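Local coordinates for putative outer membrane protein (LpxR) (Salmonella typhimurium, PDB 3FID) that removes acyl chains from lipid A as a beta-barrel deacylase of the outer membrane, and binds metal ions, at residues L3-A8 and A35-G40; F53-D58 and A81-G86; I105-P110 and N139-T144; S169-N174 and F199-R204. All coordinates share one frame; numbering follows the deposited sequence.

Contact 1 (L3-A8 and A35-G40); sequences LAISVA and AGLFLG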
loop_
_atom_site.group_PDB
_atom_site.type_symbol
_atom_site.label_atom_id
_atom_site.label_comp_id
_atom_site.label_asym_id
_atom_site.label_seq_id
_atom_site.Cartn_x
_atom_site.Cartn_y
_atom_site.Cartn_z
ATOM N N LEU A 3 -9.003 -14.036 -5.286
ATOM C CA LEU A 3 -7.884 -14.462 -4.459
ATOM C C LEU A 3 -6.648 -13.774 -5.083
ATOM O O LEU A 3 -6.416 -13.889 -6.291
ATOM C CB LEU A 3 -7.775 -15.991 -4.549
ATOM C CG LEU A 3 -6.824 -16.902 -3.763
ATOM C CD1 LEU A 3 -5.374 -16.567 -4.052
ATOM C CD2 LEU A 3 -7.101 -16.857 -2.282
ATOM N N ALA A 4 -5.893 -13.034 -4.274
ATOM C CA ALA A 4 -4.818 -12.213 -4.826
ATOM C C ALA A 4 -3.514 -12.360 -4.084
ATOM O O ALA A 4 -3.512 -12.538 -2.865
ATOM C CB ALA A 4 -5.236 -10.728 -4.849
ATOM N N ILE A 5 -2.421 -12.259 -4.834
ATOM C CA ILE A 5 -1.063 -12.178 -4.279
ATOM C C ILE A 5 -0.510 -10.838 -4.749
ATOM O O ILE A 5 -0.579 -10.531 -5.937
ATOM C CB ILE A 5 -0.145 -13.261 -4.906
ATOM C CG1 ILE A 5 -0.870 -14.617 -4.922
ATOM C CG2 ILE A 5 1.248 -13.300 -4.188
ATOM C CD1 ILE A 5 -0.448 -15.594 -3.832
ATOM N N SER A 6 0.075 -10.059 -3.848
ATOM C CA SER A 6 0.665 -8.795 -4.286
ATOM C C SER A 6 2.069 -8.630 -3.700
ATOM O O SER A 6 2.285 -8.889 -2.513
ATOM C CB SER A 6 -0.229 -7.611 -3.929
ATOM O OG SER A 6 0.370 -6.362 -4.351
ATOM N N VAL A 7 2.999 -8.229 -4.552
ATOM C CA VAL A 7 4.400 -7.997 -4.164
ATOM C C VAL A 7 4.708 -6.498 -4.409
ATOM O O VAL A 7 4.489 -5.992 -5.522
ATOM C CB VAL A 7 5.344 -8.937 -4.970
ATOM C CG1 VAL A 7 6.842 -8.636 -4.728
ATOM C CG2 VAL A 7 5.042 -10.430 -4.643
ATOM N N ALA A 8 5.198 -5.803 -3.380
ATOM C CA ALA A 8 5.659 -4.403 -3.524
ATOM C C ALA A 8 7.174 -4.380 -3.405
ATOM O O ALA A 8 7.740 -5.135 -2.618
ATOM C CB ALA A 8 5.056 -3.518 -2.479
ATOM N N ALA A 35 9.909 -3.559 0.914
ATOM C CA ALA A 35 9.254 -4.757 0.421
ATOM C C ALA A 35 7.851 -4.873 0.972
ATOM O O ALA A 35 7.580 -4.509 2.112
ATOM C CB ALA A 35 10.077 -6.031 0.816
ATOM N N GLY A 36 6.958 -5.449 0.170
ATOM C CA GLY A 36 5.650 -5.845 0.676
ATOM C C GLY A 36 5.266 -7.212 0.133
ATOM O O GLY A 36 5.601 -7.550 -1.016
ATOM N N LEU A 37 4.612 -8.005 0.978
ATOM C CA LEU A 37 3.945 -9.259 0.556
ATOM C C LEU A 37 2.539 -9.241 1.128
ATOM O O LEU A 37 2.344 -8.882 2.299
ATOM C CB LEU A 37 4.673 -10.505 1.071
ATOM C CG LEU A 37 4.181 -11.825 0.399
ATOM C CD1 LEU A 37 4.123 -11.748 -1.135
ATOM C CD2 LEU A 37 5.045 -13.034 0.800
ATOM N N PHE A 38 1.570 -9.638 0.312
ATOM C CA PHE A 38 0.155 -9.586 0.691
ATOM C C PHE A 38 -0.547 -10.763 0.009
ATOM O O PHE A 38 -0.320 -11.027 -1.169
ATOM C CB PHE A 38 -0.440 -8.217 0.238
ATOM C CG PHE A 38 -1.948 -8.107 0.334
ATOM C CD1 PHE A 38 -2.756 -8.685 -0.634
ATOM C CD2 PHE A 38 -2.552 -7.345 1.347
ATOM C CE1 PHE A 38 -4.156 -8.579 -0.581
ATOM C CE2 PHE A 38 -3.968 -7.210 1.423
ATOM C CZ PHE A 38 -4.770 -7.850 0.441
ATOM N N LEU A 39 -1.375 -11.468 0.771
ATOM C CA LEU A 39 -2.230 -12.533 0.241
ATOM C C LEU A 39 -3.616 -12.235 0.762
ATOM O O LEU A 39 -3.806 -11.959 1.963
ATOM C CB LEU A 39 -1.713 -13.907 0.701
ATOM C CG LEU A 39 -2.388 -15.206 0.234
ATOM C CD1 LEU A 39 -2.435 -15.360 -1.290
ATOM C CD2 LEU A 39 -1.692 -16.428 0.859
ATOM N N GLY A 40 -4.595 -12.214 -0.136
ATOM C CA GLY A 40 -5.939 -11.823 0.274
ATOM C C GLY A 40 -7.023 -12.618 -0.446
ATOM O O GLY A 40 -6.801 -13.167 -1.515
#
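The residue pairs I5-L39 and S6-F38 belong to the wall of the LpxR beta-barrel, where segments 3-8 and 35-40, on strands 2-9 and 33-44, run antiparallel at 175°. A4, S6 and A8 form the hydrogen-bonded pairs with G40, F38 and G36. S6 N to F38 O is 2.9 Å, whereas the return bond from F38 N to S6 O is weak, bent to 130° at the hydrogen. The two faces of this wall differ sharply. I5, V7, L37 and L39 put an apolar surface on one side. The side chains of I5 and L39 lie next to each other and point the same way, and the branch V7 CG2 meets L37 CD1 at 3.9 Å. The I5 CD1-L39 CD1 approach is tighter than normal methyl packing, so its detail is doubtful. On the other, buried face, F38 CG is anti to its backbone N (chi1 170°); the ring lies by G40, where CE1 would clash with any CB. A8 CB rests at 3.8 Å from G36 N. Beyond the pair, strand 285-295 flanks 3-8, with D291 bonded to S6 OG, while strand 49-60 flanks 35-40 and brings the H54 ring against F38.

Contact 2 (F53-D58 and A81-G86); sequences FHIAQD and AFLHTG. With ZN (zinc ion), chain E.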
loop_
_atom_site.group_PDB
_atom_site.type_symbol
_atom_site.label_atom_id
_atom_site.label_comp_id
_atom_site.label_asym_id
_atom_site.label_seq_id
_atom_site.Cartn_x
_atom_site.Cartn_y
_atom_site.Cartn_z
ATOM N N PHE A 53 -10.492 -11.024 3.488
ATOM C CA PHE A 53 -9.544 -11.422 4.521
ATOM C C PHE A 53 -8.156 -11.282 3.901
ATOM O O PHE A 53 -7.983 -11.566 2.721
ATOM C CB PHE A 53 -9.756 -12.893 4.901
ATOM C CG PHE A 53 -8.606 -13.506 5.676
ATOM C CD1 PHE A 53 -8.406 -13.189 7.025
ATOM C CD2 PHE A 53 -7.711 -14.392 5.050
ATOM C CE1 PHE A 53 -7.338 -13.775 7.751
ATOM C CE2 PHE A 53 -6.633 -14.968 5.754
ATOM C CZ PHE A 53 -6.456 -14.678 7.094
ATOM N N HIS A 54 -7.160 -10.921 4.708
ATOM C CA HIS A 54 -5.797 -10.846 4.207
ATOM C C HIS A 54 -4.784 -11.052 5.318
ATOM O O HIS A 54 -5.112 -10.916 6.490
ATOM C CB HIS A 54 -5.533 -9.489 3.556
ATOM C CG HIS A 54 -5.355 -8.377 4.547
ATOM N ND1 HIS A 54 -6.417 -7.753 5.162
ATOM C CD2 HIS A 54 -4.235 -7.805 5.049
ATOM C CE1 HIS A 54 -5.957 -6.832 5.997
ATOM N NE2 HIS A 54 -4.635 -6.832 5.933
ATOM N N ILE A 55 -3.576 -11.432 4.909
ATOM C CA ILE A 55 -2.388 -11.416 5.765
ATOM C C ILE A 55 -1.317 -10.676 4.943
ATOM O O ILE A 55 -1.266 -10.803 3.711
ATOM C CB ILE A 55 -1.933 -12.852 6.146
ATOM C CG1 ILE A 55 -0.591 -12.841 6.904
ATOM C CG2 ILE A 55 -1.792 -13.723 4.910
ATOM C CD1 ILE A 55 -0.705 -12.740 8.474
ATOM N N ALA A 56 -0.469 -9.899 5.622
ATOM C CA ALA A 56 0.540 -9.130 4.900
ATOM C C ALA A 56 1.747 -8.801 5.783
ATOM O O ALA A 56 1.632 -8.789 7.015
ATOM C CB ALA A 56 -0.089 -7.847 4.351
ATOM N N GLN A 57 2.878 -8.557 5.135
ATOM C CA GLN A 57 4.086 -8.065 5.815
ATOM C C GLN A 57 4.690 -6.942 4.980
ATOM O O GLN A 57 4.956 -7.103 3.784
ATOM C CB GLN A 57 5.122 -9.179 6.008
ATOM C CG GLN A 57 6.277 -8.768 6.980
ATOM C CD GLN A 57 7.574 -9.507 6.730
ATOM O OE1 GLN A 57 7.985 -9.708 5.586
ATOM N NE2 GLN A 57 8.225 -9.925 7.808
ATOM N N ASP A 58 4.888 -5.794 5.611
ATOM C CA ASP A 58 5.539 -4.671 4.954
ATOM C C ASP A 58 6.788 -4.283 5.725
ATOM O O ASP A 58 6.766 -4.299 6.951
ATOM C CB ASP A 58 4.565 -3.520 4.911
ATOM C CG ASP A 58 3.379 -3.845 4.044
ATOM O OD1 ASP A 58 3.625 -4.148 2.847
ATOM O OD2 ASP A 58 2.257 -3.837 4.582
ATOM N N ALA A 81 9.254 -3.383 10.562
ATOM C CA ALA A 81 8.277 -4.119 9.755
ATOM C C ALA A 81 6.917 -4.151 10.433
ATOM O O ALA A 81 6.801 -4.043 11.659
ATOM C CB ALA A 81 8.778 -5.551 9.424
ATOM N N PHE A 82 5.892 -4.278 9.605
ATOM C CA PHE A 82 4.507 -4.286 10.035
ATOM C C PHE A 82 3.912 -5.600 9.507
ATOM O O PHE A 82 3.860 -5.812 8.310
ATOM C CB PHE A 82 3.831 -3.063 9.404
ATOM C CG PHE A 82 2.335 -2.976 9.634
ATOM C CD1 PHE A 82 1.751 -3.417 10.822
ATOM C CD2 PHE A 82 1.536 -2.371 8.664
ATOM C CE1 PHE A 82 0.381 -3.263 11.041
ATOM C CE2 PHE A 82 0.157 -2.231 8.858
ATOM C CZ PHE A 82 -0.415 -2.682 10.054
ATOM N N LEU A 83 3.501 -6.479 10.414
ATOM C CA LEU A 83 2.887 -7.772 10.052
ATOM C C LEU A 83 1.422 -7.707 10.467
ATOM O O LEU A 83 1.122 -7.353 11.596
ATOM C CB LEU A 83 3.568 -8.901 10.820
ATOM C CG LEU A 83 3.014 -10.318 10.617
ATOM C CD1 LEU A 83 3.308 -10.927 9.201
ATOM C CD2 LEU A 83 3.684 -11.134 11.724
ATOM N N HIS A 84 0.505 -8.001 9.552
ATOM C CA HIS A 84 -0.903 -7.688 9.852
ATOM C C HIS A 84 -1.878 -8.639 9.189
ATOM O O HIS A 84 -1.569 -9.257 8.191
ATOM C CB HIS A 84 -1.247 -6.226 9.520
ATOM C CG HIS A 84 -0.754 -5.757 8.177
ATOM N ND1 HIS A 84 -1.601 -5.392 7.154
ATOM C CD2 HIS A 84 0.500 -5.562 7.709
ATOM C CE1 HIS A 84 -0.886 -4.986 6.116
ATOM N NE2 HIS A 84 0.393 -5.103 6.422
ATOM N N THR A 85 -3.057 -8.775 9.796
ATOM C CA THR A 85 -4.094 -9.574 9.198
ATOM C C THR A 85 -5.381 -8.849 9.487
ATOM O O THR A 85 -5.486 -8.169 10.484
ATOM C CB THR A 85 -4.116 -11.045 9.751
ATOM O OG1 THR A 85 -5.167 -11.781 9.110
ATOM C CG2 THR A 85 -4.291 -11.104 11.266
ATOM N N GLY A 86 -6.384 -8.999 8.636
ATOM C CA GLY A 86 -7.643 -8.395 9.005
ATOM C C GLY A 86 -8.798 -8.803 8.123
ATOM O O GLY A 86 -8.654 -9.643 7.256
HETATM ZN ZN ZN E . -3.674 -5.280 6.886
HETATM O O HOH W 1 -9.026 -7.875 4.439
HETATM O O HOH W 2 -3.920 -3.331 5.755
#
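H54 and H84 meet at a zinc ion, each giving one ring nitrogen: H54 NE2 and H84 ND1 both lie 2.1 Å from the metal. Water 2 and OD1 of D104, from the next strand, complete the site. The two imidazoles stand rim to rim, planes 68° apart, neither covering the other. Both side chains leave the same face of the antiparallel pair 53-58/81-86, and in both CG sits between the backbone N and the carbonyl carbon (chi1 75° and 46°).

A second shell surrounds each ring. The far nitrogen of H84, NE2, donates to D58 OD2 at 2.9 Å, with the oxygen near the ring plane and the bond arriving on the anti side of the carboxylate, tilted out of its plane. A56 CB packs over one face of H84, 3.7 Å from the ring centroid, and F82 CE2 covers the opposite face over its centre. H54 has G86 N above one face, while its ND1 donates to water 1 at 2.7 Å. The bonds to H54 O, from G86 N and from T85 OG1 at 2.8 Å, hold the backbone.

D58 is itself held by R205 and Y33 through OD1. With one nitrogen on zinc and the other in a hydrogen bond, neither imidazole can flip without losing both partners; the D58 hydrogen bond probably polarises H84 and helps orient it on the zinc.

Contact 3 (I105-P110 and N139-T144); sequences IGVIGP and NRYGYT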
loop_
_atom_site.group_PDB
_atom_site.type_symbol
_atom_site.label_atom_id
_atom_site.label_comp_id
_atom_site.label_asym_id
_atom_site.label_seq_id
_atom_site.Cartn_x
_atom_site.Cartn_y
_atom_site.Cartn_z
ATOM N N ILE A 105 -5.526 -6.598 12.986
ATOM C CA ILE A 105 -4.661 -6.731 14.142
ATOM C C ILE A 105 -3.255 -6.923 13.611
ATOM O O ILE A 105 -3.042 -7.503 12.546
ATOM C CB ILE A 105 -5.085 -7.900 15.060
ATOM C CG1 ILE A 105 -5.281 -9.184 14.240
ATOM C CG2 ILE A 105 -6.354 -7.479 15.823
ATOM C CD1 ILE A 105 -5.790 -10.433 15.058
ATOM N N GLY A 106 -2.288 -6.378 14.320
ATOM C CA GLY A 106 -0.927 -6.609 13.922
ATOM C C GLY A 106 0.107 -6.137 14.912
ATOM O O GLY A 106 -0.200 -5.760 16.072
ATOM N N VAL A 107 1.340 -6.149 14.427
ATOM C CA VAL A 107 2.518 -5.754 15.221
ATOM C C VAL A 107 3.521 -5.004 14.338
ATOM O O VAL A 107 3.712 -5.346 13.161
ATOM C CB VAL A 107 3.211 -6.957 15.953
ATOM C CG1 VAL A 107 3.612 -8.100 14.972
ATOM C CG2 VAL A 107 4.425 -6.466 16.831
ATOM N N ILE A 108 4.115 -3.953 14.907
ATOM C CA ILE A 108 5.326 -3.344 14.344
ATOM C C ILE A 108 6.416 -3.575 15.384
ATOM O O ILE A 108 6.218 -3.253 16.561
ATOM C CB ILE A 108 5.140 -1.822 14.113
ATOM C CG1 ILE A 108 4.044 -1.571 13.053
ATOM C CG2 ILE A 108 6.444 -1.184 13.689
ATOM C CD1 ILE A 108 3.517 -0.121 13.011
ATOM N N GLY A 109 7.545 -4.123 14.959
ATOM C CA GLY A 109 8.628 -4.460 15.887
ATOM C C GLY A 109 9.331 -5.705 15.412
ATOM O O GLY A 109 9.008 -6.228 14.334
ATOM N N PRO A 110 10.334 -6.188 16.172
ATOM C CA PRO A 110 11.018 -7.438 15.793
ATOM C C PRO A 110 10.053 -8.637 15.530
ATOM O O PRO A 110 10.312 -9.452 14.650
ATOM C CB PRO A 110 11.903 -7.719 17.011
ATOM C CG PRO A 110 12.190 -6.396 17.552
ATOM C CD PRO A 110 10.930 -5.584 17.385
ATOM N N ASN A 139 8.837 -3.592 19.594
ATOM C CA ASN A 139 7.476 -4.132 19.465
ATOM C C ASN A 139 6.388 -3.202 19.992
ATOM O O ASN A 139 6.514 -2.636 21.088
ATOM C CB ASN A 139 7.336 -5.485 20.175
ATOM C CG ASN A 139 8.030 -6.627 19.444
ATOM O OD1 ASN A 139 7.947 -6.741 18.223
ATOM N ND2 ASN A 139 8.717 -7.498 20.204
ATOM N N ARG A 140 5.332 -3.044 19.193
ATOM C CA ARG A 140 4.055 -2.563 19.675
ATOM C C ARG A 140 2.996 -3.321 18.910
ATOM O O ARG A 140 3.000 -3.318 17.687
ATOM C CB ARG A 140 3.857 -1.062 19.501
ATOM C CG ARG A 140 2.475 -0.651 19.999
ATOM C CD ARG A 140 2.191 0.797 19.828
ATOM N NE ARG A 140 3.025 1.640 20.673
ATOM C CZ ARG A 140 2.955 2.970 20.662
ATOM N NH1 ARG A 140 2.082 3.589 19.850
ATOM N NH2 ARG A 140 3.749 3.684 21.449
ATOM N N TYR A 141 2.135 -4.013 19.653
ATOM C CA TYR A 141 1.035 -4.788 19.095
ATOM C C TYR A 141 -0.127 -3.854 19.063
ATOM O O TYR A 141 -0.241 -2.972 19.926
ATOM C CB TYR A 141 0.704 -5.978 20.003
ATOM C CG TYR A 141 1.572 -7.159 19.724
ATOM C CD1 TYR A 141 1.158 -8.158 18.844
ATOM C CD2 TYR A 141 2.836 -7.277 20.327
ATOM C CE1 TYR A 141 1.987 -9.252 18.543
ATOM C CE2 TYR A 141 3.655 -8.372 20.046
ATOM C CZ TYR A 141 3.218 -9.351 19.149
ATOM O OH TYR A 141 4.027 -10.423 18.877
ATOM N N GLY A 142 -0.999 -4.012 18.075
ATOM C CA GLY A 142 -2.123 -3.102 18.000
ATOM C C GLY A 142 -3.148 -3.476 16.968
ATOM O O GLY A 142 -3.156 -4.588 16.451
ATOM N N TYR A 143 -4.016 -2.525 16.690
ATOM C CA TYR A 143 -5.100 -2.705 15.755
ATOM C C TYR A 143 -5.147 -1.464 14.859
ATOM O O TYR A 143 -4.668 -0.377 15.251
ATOM C CB TYR A 143 -6.410 -2.860 16.529
ATOM C CG TYR A 143 -6.889 -1.558 17.141
ATOM C CD1 TYR A 143 -6.372 -1.107 18.360
ATOM C CD2 TYR A 143 -7.849 -0.764 16.491
ATOM C CE1 TYR A 143 -6.791 0.095 18.921
ATOM C CE2 TYR A 143 -8.276 0.441 17.046
ATOM C CZ TYR A 143 -7.747 0.854 18.267
ATOM O OH TYR A 143 -8.155 2.046 18.835
ATOM N N THR A 144 -5.687 -1.631 13.652
ATOM C CA THR A 144 -6.068 -0.486 12.842
ATOM C C THR A 144 -7.569 -0.592 12.588
ATOM O O THR A 144 -8.078 -1.683 12.408
ATOM C CB THR A 144 -5.253 -0.356 11.496
ATOM O OG1 THR A 144 -5.547 -1.463 10.608
ATOM C CG2 THR A 144 -3.767 -0.351 11.789
#
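N139 and V107 bury the most surface here, at the end of the strand pair 105-108/140-144, and Y141 packs beside V107 on the same face. N139 CG is anti to its carbonyl carbon (chi1 -73°), and the amide reaches across to the G109-P110 link: OD1 lies 3.3 Å from P110 CD and equally near G109 C. P110 N has no hydrogen to offer, so this is packing; the bond that OD1 does accept comes from the backbone N of D111, just beyond the proline. G109 has a positive phi (146°), and a CB here would run into N139 OD1.

V107 packs with Y141, the two side chains pointing the same way. V107 CG2 sits over the centre of the tyrosine ring, 3.8 Å from its centroid and nearly on the ring normal, a CH-pi contact over the face. V107 CB comes to 3.7 Å from CE1 of the same ring, and Y141 OH is bonded to the carboxylate of D111.

The backbone bonds lie either side of the V107-Y141 pair. G106 and G142 exchange two, the shorter being G142 N to G106 O at 2.8 Å, and I108 and R140 exchange two more. On one side, strand 80-94 pairs with V107 through L83 and with I105 through T85. On the other, N174 bonds R140 and Y143. The I108 side chain packs on helix 232-235.

Contact 4 (S169-N174 and F199-R204); sequences SAVGGN and FGLLSR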
loop_
_atom_site.group_PDB
_atom_site.type_symbol
_atom_site.label_atom_id
_atom_site.label_comp_id
_atom_site.label_asym_id
_atom_site.label_seq_id
_atom_site.Cartn_x
_atom_site.Cartn_y
_atom_site.Cartn_z
ATOM N N SER A 169 -10.912 8.983 3.479
ATOM C CA SER A 169 -10.492 7.787 4.190
ATOM C C SER A 169 -10.083 8.121 5.594
ATOM O O SER A 169 -9.657 9.233 5.875
ATOM C CB SER A 169 -9.308 7.133 3.488
ATOM O OG SER A 169 -9.745 6.499 2.295
ATOM N N ALA A 170 -10.151 7.129 6.468
ATOM C CA ALA A 170 -9.781 7.333 7.856
ATOM C C ALA A 170 -9.194 6.046 8.429
ATOM O O ALA A 170 -9.715 4.931 8.187
ATOM C CB ALA A 170 -11.000 7.793 8.658
ATOM N N VAL A 171 -8.091 6.194 9.155
ATOM C CA VAL A 171 -7.460 5.087 9.883
ATOM C C VAL A 171 -7.226 5.551 11.317
ATOM O O VAL A 171 -6.821 6.681 11.546
ATOM C CB VAL A 171 -6.106 4.647 9.223
ATOM C CG1 VAL A 171 -5.441 3.523 9.993
ATOM C CG2 VAL A 171 -6.362 4.184 7.780
ATOM N N GLY A 172 -7.508 4.670 12.276
ATOM C CA GLY A 172 -7.196 4.961 13.675
ATOM C C GLY A 172 -6.643 3.747 14.395
ATOM O O GLY A 172 -6.650 2.635 13.855
ATOM N N GLY A 173 -6.204 3.969 15.632
ATOM C CA GLY A 173 -5.570 2.936 16.437
ATOM C C GLY A 173 -4.224 3.395 16.968
ATOM O O GLY A 173 -3.895 4.588 16.909
ATOM N N ASN A 174 -3.434 2.440 17.461
ATOM C CA ASN A 174 -2.188 2.749 18.170
ATOM C C ASN A 174 -0.939 2.531 17.321
ATOM O O ASN A 174 0.193 2.687 17.796
ATOM C CB ASN A 174 -2.109 1.969 19.502
ATOM C CG ASN A 174 -2.081 0.435 19.313
ATOM O OD1 ASN A 174 -2.729 -0.116 18.394
ATOM N ND2 ASN A 174 -1.372 -0.265 20.223
ATOM N N PHE A 199 -5.915 4.094 -1.378
ATOM C CA PHE A 199 -4.557 4.553 -1.148
ATOM C C PHE A 199 -4.072 4.065 0.226
ATOM O O PHE A 199 -4.882 3.780 1.124
ATOM C CB PHE A 199 -4.513 6.072 -1.108
ATOM C CG PHE A 199 -5.008 6.726 -2.385
ATOM C CD1 PHE A 199 -4.105 7.058 -3.404
ATOM C CD2 PHE A 199 -6.375 7.000 -2.560
ATOM C CE1 PHE A 199 -4.556 7.672 -4.584
ATOM C CE2 PHE A 199 -6.834 7.639 -3.718
ATOM C CZ PHE A 199 -5.933 7.967 -4.736
ATOM N N GLY A 200 -2.757 4.016 0.382
ATOM C CA GLY A 200 -2.163 3.793 1.705
ATOM C C GLY A 200 -2.682 2.504 2.301
ATOM O O GLY A 200 -2.657 1.447 1.642
ATOM N N LEU A 201 -3.167 2.577 3.543
ATOM C CA LEU A 201 -3.663 1.368 4.218
ATOM C C LEU A 201 -5.042 0.926 3.695
ATOM O O LEU A 201 -5.583 -0.103 4.116
ATOM C CB LEU A 201 -3.672 1.598 5.736
ATOM C CG LEU A 201 -2.267 1.757 6.368
ATOM C CD1 LEU A 201 -2.374 2.263 7.830
ATOM C CD2 LEU A 201 -1.429 0.505 6.312
ATOM N N LEU A 202 -5.616 1.717 2.789
ATOM C CA LEU A 202 -6.873 1.353 2.145
ATOM C C LEU A 202 -6.621 0.835 0.710
ATOM O O LEU A 202 -7.559 0.543 -0.022
ATOM C CB LEU A 202 -7.865 2.548 2.143
ATOM C CG LEU A 202 -8.751 2.918 3.352
ATOM C CD1 LEU A 202 -9.816 1.851 3.680
ATOM C CD2 LEU A 202 -7.896 3.269 4.597
ATOM N N SER A 203 -5.358 0.667 0.324
ATOM C CA SER A 203 -5.064 0.178 -1.010
ATOM C C SER A 203 -5.539 -1.285 -1.145
ATOM O O SER A 203 -5.532 -2.059 -0.175
ATOM C CB SER A 203 -3.584 0.406 -1.358
ATOM O OG SER A 203 -2.748 -0.596 -0.819
ATOM N N ARG A 204 -6.019 -1.647 -2.324
ATOM C CA ARG A 204 -6.697 -2.934 -2.434
ATOM C C ARG A 204 -5.694 -4.076 -2.651
ATOM O O ARG A 204 -6.029 -5.239 -2.413
ATOM C CB ARG A 204 -7.821 -2.875 -3.463
ATOM C CG ARG A 204 -9.060 -2.033 -2.970
ATOM C CD ARG A 204 -10.030 -2.945 -2.212
ATOM N NE ARG A 204 -10.753 -3.739 -3.197
ATOM C CZ ARG A 204 -11.365 -4.889 -2.963
ATOM N NH1 ARG A 204 -11.343 -5.445 -1.753
ATOM N NH2 ARG A 204 -11.967 -5.495 -3.960
HETATM O O HOH W 3 -7.913 5.475 0.381
#
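V171 and S169, on segment 169-174, part of strand 160-173, face a short 3-10 turn at L201-L202 with no backbone bond between them, their nearest CA atoms being 7.8 Å apart for V171-L201 and 7.7 Å for S169-L202. The turn is kept by its own bonds, L202 N to F199 O at 2.8 Å and S203 N to G200 O. G200, with positive phi, leads into it.

V171 carries the apolar part, splitting its two methyl groups between the leucines. CG1, anti to the backbone N (chi1 179°), touches L201 CD1 at 4.0 Å, the two side chains crossing at about a right angle. CG2 meets L202 CD2 at 3.6 Å, these two sliding past each other in opposite directions. S169 OG also approaches L202, at 3.9 Å from CG.

The polar link is made by water. Water 3 gives a hydrogen to S169 OG at 2.8 Å and accepts from F199 N at 3.0 Å, bridging strand and loop; S169 OG is also bonded to the carboxylate of E167. Around this, L201 leans on F82 and F176, and Y178 packs against both V171 and L202 while its hydroxyl bonds L201 N. R100 takes the L202 carbonyl.

Against this strand the loop after helix 191-194 is held by methyl packing and one bridging water, without strand pairing; Y178, R100 and E254 bond it to other strands. Apolar packing dominates the contact, and the water satisfies the amide N-H of F199, which has no strand partner across the contact.

How the contacts relate
Contacts 1, 2 and 3 follow one another round the barrel wall as antiparallel strand pairs: 35-40 hydrogen-bonds to 53-58, and 81-86 to 105-110. Contact 4 differs in kind, setting a loop inside the barrel against strand 160-173, and it is the buried one; contacts 1 and 2 each keep an outward surface and a buried face, and contact 3 is partly buried. Among the four, only contact 2 holds a metal, its inward face carrying histidines and a carboxylate, whereas the neighbouring inward face of contact 1 is small or aromatic. Contact 3, furthest from the chain centre, has glycine-rich pairing and CH-pi packing. Contact 4 touches all three: N174 bonds R140 and Y141, L201 touches F82, and R204 packs on F38.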